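Local coordinates for protein EpsJ (Vibrio vulnificus, PDB 2RET) that probably forms part of the tip of the pseudopilus in the type II secretion system, as a minor pseudopilin that pairs with the pseudopilin EpsI, at residues N19-A24 against L153-Y158; V26-D31 against T116-D121. All blocks are in the same frame, centred on the assembly; numbering follows the deposited sequence.

Contact 1 of 2, residues N19-A24 against L153-Y158; sequences NELQRA and LTLKDY
Leu21 and Leu155 meet where the long N-terminal helix 10-32 of the pseudopilin fold lies against the end of strand 148-155, an inner strand of the four-stranded antiparallel sheet. The arrangement illustrates how a helix can be seated against the end of a strand and the turn after it by a few apolar branches. Of residues 19-24, Leu21 makes the contact through CD2: it lies 4.2 Å from Leu155 CD1, the two side chains crossing at a slant, and 4.5 Å from Tyr158 CD2 on the ring. With Leu21 CG anti to the backbone N (chi1 -176°), this branch reaches out from the helix toward the strand end and the turn behind it. Leu155 turns CD1 to meet it. These are loose van der Waals contacts, and the backbones stay well apart, Leu21 CA and Leu155 CA being 10.1 Å from each other.

Around this pair, Leu119 also packs on Leu21, and Val122 and the side chain of Arg17 pack on Leu155. Phe16 of the neighbouring EpsI chain covers Leu21 and sets its ring edge-to-face with that of Tyr158, whose hydroxyl is hydrogen-bonded to Glu12 of the same EpsI chain. The contact therefore borders the interface of the binary complex, and Tyr158 belongs to both.

The turn that carries Tyr158 is tied to the helix by charge, since Arg17 forms salt bridges to both Asp157 and Glu20. That shared partner would be expected to offset part of the repulsion between the two carboxylates, Glu20 OE1 and Asp157 OD2 being 6.8 Å apart. Within the turn, Asp157 OD1 accepts a bond from Tyr158 N at 2.9 Å, bent to 136° at the hydrogen and arriving from above the carboxylate plane.

Contact 2 of 2, residues V26-D31 against T116-D121; sequences VMMDSD and TPLLSD
Met27 and Leu118 join helix 10-32 to strand 114-119, an outermost strand of the six-stranded antiparallel sheet, where a classic beta bulge sets two successive residues, Leu118 and Leu119, opposite the single residue Leu97. The segment axes run at 112° to each other, 10.5 Å apart at closest approach, so side chains have to span the gap. Both methionines are selenomethionine.

The apolar contacts centre on the isobutyl group of Leu118, which lies across the CB-CG bond of Met27, each methyl near both atoms. Leu118 CD1 sits 3.9 Å from Met27 CB, and Leu118 CD2 4.0 Å from Met27 CG. The Met27 chain then bends at both chi2 and chi3, which carries its methyl CE to 4.3 Å from Thr116 CG2, two residues earlier on the strand. Met28 adds a looser touch, its CG 4.4 Å from Leu118 CD2. Tyr90 of strand 79-93 packs against Met27, Met28 and Leu118 alike, and Ala24 adds to the covering of Leu118.

The polar interactions of residues 26-31 are made within the helix and with other parts of the chain. Asp31 turns its carboxylate to Arg70, Arg99 and the hydroxyl of Tyr90, while Asp29 pairs with Arg33 and Arg163. Met27 O accepts two bonds: the helical one from Asp31 N at 3.1 Å, and one modelled from Ser30 OG at 2.5 Å, so short that its exact length is doubtful, tilted 23° from the carbonyl plane.

Overall arrangement
Helix 10-32 serves both contacts, meeting a different sheet in each: contact 1 reaches the four-stranded sheet about two turns nearer the N terminus, contact 2 the six-stranded sheet, with about 9 Å between their centres. Contact 1 lies farther from the chain's centre, yet its leucines are buried; contact 2 is more central but only partly buried. Both are apolar where the segments meet, but charge links turn to helix in contact 1, whereas in contact 2 it fixes the helix to other strands. The two are joined directly by probable hydrogen bonds, Ser120 N to Glu20 OE2 and Lys156 N to Asp121 O. EpsI borders contact 1; the second EpsJ copy touches both.

Contact 1 of 2, residues N19-A24 against L153-Y158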
loop_
_atom_site.group_PDB
_atom_site.type_symbol
_atom_site.label_atom_id
_atom_site.label_comp_id
_atom_site.label_asym_id
_atom_site.label_seq_id
_atom_site.Cartn_x
_atom_site.Cartn_y
_atom_site.Cartn_z
ATOM N N ASN B 19 -31.285 -12.878 -14.695
ATOM C CA ASN B 19 -30.854 -12.880 -13.298
ATOM C C ASN B 19 -29.716 -13.883 -13.029
ATOM O O ASN B 19 -28.761 -13.589 -12.320
ATOM C CB ASN B 19 -32.026 -13.227 -12.379
ATOM C CG ASN B 19 -33.027 -12.056 -12.175
ATOM O OD1 ASN B 19 -32.760 -10.893 -12.507
ATOM N ND2 ASN B 19 -34.184 -12.385 -11.625
ATOM N N GLU B 20 -29.826 -15.068 -13.613
ATOM C CA GLU B 20 -28.782 -16.068 -13.561
ATOM C C GLU B 20 -27.479 -15.554 -14.140
ATOM O O GLU B 20 -26.404 -15.746 -13.548
ATOM C CB GLU B 20 -29.227 -17.324 -14.298
ATOM C CG GLU B 20 -28.282 -18.525 -14.145
ATOM C CD GLU B 20 -28.589 -19.623 -15.143
ATOM O OE1 GLU B 20 -29.353 -19.347 -16.076
ATOM O OE2 GLU B 20 -28.076 -20.753 -15.008
ATOM N N LEU B 21 -27.583 -14.915 -15.301
ATOM C CA LEU B 21 -26.438 -14.358 -16.002
ATOM C C LEU B 21 -25.787 -13.223 -15.251
ATOM O O LEU B 21 -24.597 -13.142 -15.171
ATOM C CB LEU B 21 -26.882 -13.854 -17.368
ATOM C CG LEU B 21 -25.816 -13.316 -18.316
ATOM C CD1 LEU B 21 -24.548 -14.230 -18.327
ATOM C CD2 LEU B 21 -26.416 -13.137 -19.734
ATOM N N GLN B 22 -26.585 -12.324 -14.715
ATOM C CA GLN B 22 -26.072 -11.259 -13.839
ATOM C C GLN B 22 -25.250 -11.850 -12.688
ATOM O O GLN B 22 -24.176 -11.375 -12.397
ATOM C CB GLN B 22 -27.253 -10.445 -13.289
ATOM C CG GLN B 22 -27.086 -8.943 -13.196
ATOM C CD GLN B 22 -28.430 -8.233 -12.848
ATOM O OE1 GLN B 22 -29.497 -8.546 -13.419
ATOM N NE2 GLN B 22 -28.371 -7.268 -11.916
ATOM N N ARG B 23 -25.782 -12.883 -12.030
ATOM C CA ARG B 23 -25.065 -13.584 -10.974
ATOM C C ARG B 23 -23.737 -14.167 -11.407
ATOM O O ARG B 23 -22.749 -14.026 -10.701
ATOM C CB ARG B 23 -25.921 -14.681 -10.335
ATOM C CG ARG B 23 -26.845 -14.159 -9.289
ATOM C CD ARG B 23 -27.383 -15.260 -8.419
ATOM N NE ARG B 23 -28.054 -16.253 -9.220
ATOM C CZ ARG B 23 -29.322 -16.179 -9.617
ATOM N NH1 ARG B 23 -30.109 -15.150 -9.285
ATOM N NH2 ARG B 23 -29.804 -17.149 -10.366
ATOM N N ALA B 24 -23.739 -14.846 -12.546
ATOM C CA ALA B 24 -22.524 -15.392 -13.154
ATOM C C ALA B 24 -21.474 -14.313 -13.399
ATOM O O ALA B 24 -20.320 -14.514 -13.103
ATOM C CB ALA B 24 -22.856 -16.137 -14.456
ATOM N N LEU B 153 -17.882 -16.590 -23.440
ATOM C CA LEU B 153 -18.865 -17.668 -23.275
ATOM C C LEU B 153 -19.776 -17.701 -24.487
ATOM O O LEU B 153 -20.158 -16.671 -25.002
ATOM C CB LEU B 153 -19.719 -17.421 -22.025
ATOM C CG LEU B 153 -18.940 -17.202 -20.717
ATOM C CD1 LEU B 153 -19.881 -16.846 -19.589
ATOM C CD2 LEU B 153 -18.179 -18.462 -20.404
ATOM N N THR B 154 -20.104 -18.902 -24.940
ATOM C CA THR B 154 -21.079 -19.135 -25.981
ATOM C C THR B 154 -22.295 -19.740 -25.262
ATOM O O THR B 154 -22.260 -20.883 -24.762
ATOM C CB THR B 154 -20.525 -20.084 -27.057
ATOM O OG1 THR B 154 -19.298 -19.541 -27.567
ATOM C CG2 THR B 154 -21.583 -20.345 -28.252
ATOM N N LEU B 155 -23.340 -18.915 -25.177
ATOM C CA LEU B 155 -24.613 -19.298 -24.635
ATOM C C LEU B 155 -25.535 -19.821 -25.752
ATOM O O LEU B 155 -25.535 -19.321 -26.870
ATOM C CB LEU B 155 -25.275 -18.128 -23.910
ATOM C CG LEU B 155 -24.529 -17.315 -22.846
ATOM C CD1 LEU B 155 -25.527 -16.570 -21.927
ATOM C CD2 LEU B 155 -23.542 -18.150 -22.056
ATOM N N LYS B 156 -26.315 -20.834 -25.415
ATOM C CA LYS B 156 -27.277 -21.445 -26.309
ATOM C C LYS B 156 -28.296 -20.447 -26.850
ATOM O O LYS B 156 -28.664 -20.478 -28.017
ATOM C CB LYS B 156 -28.021 -22.561 -25.565
ATOM C CG LYS B 156 -27.230 -23.872 -25.440
ATOM C CD LYS B 156 -28.136 -25.113 -25.782
ATOM C CE LYS B 156 -27.382 -26.245 -26.536
ATOM N NZ LYS B 156 -28.346 -27.273 -27.185
ATOM N N ASP B 157 -28.733 -19.573 -25.963
ATOM C CA ASP B 157 -29.741 -18.575 -26.262
ATOM C C ASP B 157 -29.117 -17.257 -26.767
ATOM O O ASP B 157 -29.451 -16.770 -27.831
ATOM C CB ASP B 157 -30.668 -18.351 -25.057
ATOM C CG ASP B 157 -29.932 -18.260 -23.710
ATOM O OD1 ASP B 157 -28.685 -18.323 -23.632
ATOM O OD2 ASP B 157 -30.626 -18.146 -22.679
ATOM N N TYR B 158 -28.193 -16.696 -26.029
ATOM C CA TYR B 158 -27.660 -15.362 -26.370
ATOM C C TYR B 158 -26.479 -15.355 -27.365
ATOM O O TYR B 158 -26.159 -14.304 -27.928
ATOM C CB TYR B 158 -27.307 -14.629 -25.071
ATOM C CG TYR B 158 -28.550 -14.219 -24.310
ATOM C CD1 TYR B 158 -29.389 -13.244 -24.816
ATOM C CD2 TYR B 158 -28.887 -14.797 -23.096
ATOM C CE1 TYR B 158 -30.524 -12.854 -24.147
ATOM C CE2 TYR B 158 -30.044 -14.406 -22.399
ATOM C CZ TYR B 158 -30.849 -13.431 -22.934
ATOM O OH TYR B 158 -32.013 -13.007 -22.280
#

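Contact 2 of 2, residues V26-D31 against T116-D121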
loop_
_atom_site.group_PDB
_atom_site.type_symbol
_atom_site.label_atom_id
_atom_site.label_comp_id
_atom_site.label_asym_id
_atom_site.label_seq_id
_atom_site.Cartn_x
_atom_site.Cartn_y
_atom_site.Cartn_z
ATOM N N VAL B 26 -21.126 -11.328 -12.001
ATOM C CA VAL B 26 -20.618 -10.803 -10.738
ATOM C C VAL B 26 -19.517 -11.693 -10.194
ATOM O O VAL B 26 -18.469 -11.215 -9.819
ATOM C CB VAL B 26 -21.766 -10.582 -9.677
ATOM C CG1 VAL B 26 -21.214 -10.347 -8.242
ATOM C CG2 VAL B 26 -22.635 -9.439 -10.103
HETATM N N MSE B 27 -19.771 -12.991 -10.157
HETATM C CA MSE B 27 -18.780 -13.994 -9.738
HETATM C C MSE B 27 -17.490 -13.978 -10.558
HETATM O O MSE B 27 -16.392 -14.014 -10.016
HETATM C CB MSE B 27 -19.414 -15.375 -9.780
HETATM C CG MSE B 27 -18.512 -16.468 -9.217
HETATM SE SE MSE B 27 -18.340 -16.398 -7.252
HETATM C CE MSE B 27 -19.900 -17.608 -6.956
HETATM N N MSE B 28 -17.632 -13.915 -11.860
HETATM C CA MSE B 28 -16.487 -13.836 -12.778
HETATM C C MSE B 28 -15.717 -12.548 -12.674
HETATM O O MSE B 28 -14.502 -12.545 -12.826
HETATM C CB MSE B 28 -16.948 -13.982 -14.210
HETATM C CG MSE B 28 -17.631 -15.292 -14.461
HETATM SE SE MSE B 28 -18.261 -15.434 -16.306
HETATM C CE MSE B 28 -16.655 -14.907 -17.291
ATOM N N ASP B 29 -16.423 -11.457 -12.412
ATOM C CA ASP B 29 -15.787 -10.165 -12.157
ATOM C C ASP B 29 -14.948 -10.284 -10.911
ATOM O O ASP B 29 -13.808 -9.800 -10.872
ATOM C CB ASP B 29 -16.815 -9.032 -11.960
ATOM C CG ASP B 29 -16.995 -8.143 -13.194
ATOM O OD1 ASP B 29 -16.107 -8.063 -14.032
ATOM O OD2 ASP B 29 -18.012 -7.423 -13.296
ATOM N N SER B 30 -15.505 -10.927 -9.893
ATOM C CA SER B 30 -14.802 -11.047 -8.619
ATOM C C SER B 30 -13.492 -11.816 -8.797
ATOM O O SER B 30 -12.497 -11.465 -8.170
ATOM C CB SER B 30 -15.679 -11.691 -7.528
ATOM O OG SER B 30 -15.844 -13.119 -7.696
ATOM N N ASP B 31 -13.507 -12.843 -9.648
ATOM C CA ASP B 31 -12.368 -13.750 -9.822
ATOM C C ASP B 31 -11.320 -13.194 -10.789
ATOM O O ASP B 31 -10.155 -13.082 -10.456
ATOM C CB ASP B 31 -12.815 -15.128 -10.328
ATOM C CG ASP B 31 -13.510 -15.966 -9.278
ATOM O OD1 ASP B 31 -13.269 -15.799 -8.059
ATOM O OD2 ASP B 31 -14.307 -16.850 -9.685
ATOM N N THR B 116 -19.411 -24.628 -7.878
ATOM C CA THR B 116 -20.598 -23.842 -8.041
ATOM C C THR B 116 -21.109 -23.934 -9.477
ATOM O O THR B 116 -20.439 -23.441 -10.397
ATOM C CB THR B 116 -20.310 -22.390 -7.706
ATOM O OG1 THR B 116 -19.839 -22.334 -6.364
ATOM C CG2 THR B 116 -21.582 -21.511 -7.836
ATOM N N PRO B 117 -22.313 -24.527 -9.669
ATOM C CA PRO B 117 -23.033 -24.371 -10.955
ATOM C C PRO B 117 -23.415 -22.924 -11.200
ATOM O O PRO B 117 -24.376 -22.433 -10.613
ATOM C CB PRO B 117 -24.295 -25.225 -10.798
ATOM C CG PRO B 117 -24.270 -25.785 -9.428
ATOM C CD PRO B 117 -23.068 -25.324 -8.682
ATOM N N LEU B 118 -22.690 -22.251 -12.081
ATOM C CA LEU B 118 -22.859 -20.824 -12.261
ATOM C C LEU B 118 -23.855 -20.440 -13.381
ATOM O O LEU B 118 -24.614 -19.447 -13.273
ATOM C CB LEU B 118 -21.480 -20.228 -12.542
ATOM C CG LEU B 118 -21.268 -18.766 -12.209
ATOM C CD1 LEU B 118 -21.734 -18.399 -10.748
ATOM C CD2 LEU B 118 -19.807 -18.473 -12.390
ATOM N N LEU B 119 -23.842 -21.204 -14.465
ATOM C CA LEU B 119 -24.613 -20.827 -15.640
ATOM C C LEU B 119 -24.894 -22.023 -16.549
ATOM O O LEU B 119 -23.994 -22.641 -17.083
ATOM C CB LEU B 119 -23.851 -19.714 -16.389
ATOM C CG LEU B 119 -24.507 -18.828 -17.426
ATOM C CD1 LEU B 119 -25.581 -17.972 -16.822
ATOM C CD2 LEU B 119 -23.382 -17.974 -18.047
ATOM N N SER B 120 -26.179 -22.307 -16.720
ATOM C CA SER B 120 -26.649 -23.385 -17.557
ATOM C C SER B 120 -26.659 -22.950 -19.017
ATOM O O SER B 120 -26.522 -21.785 -19.336
ATOM C CB SER B 120 -28.054 -23.798 -17.125
ATOM O OG SER B 120 -28.897 -22.670 -17.263
ATOM N N ASP B 121 -26.758 -23.912 -19.900
ATOM C CA ASP B 121 -26.760 -23.659 -21.340
ATOM C C ASP B 121 -25.592 -22.792 -21.828
ATOM O O ASP B 121 -25.785 -21.794 -22.546
ATOM C CB ASP B 121 -28.105 -23.076 -21.776
ATOM C CG ASP B 121 -29.228 -24.114 -21.772
ATOM O OD1 ASP B 121 -28.978 -25.343 -21.650
ATOM O OD2 ASP B 121 -30.381 -23.681 -21.909
#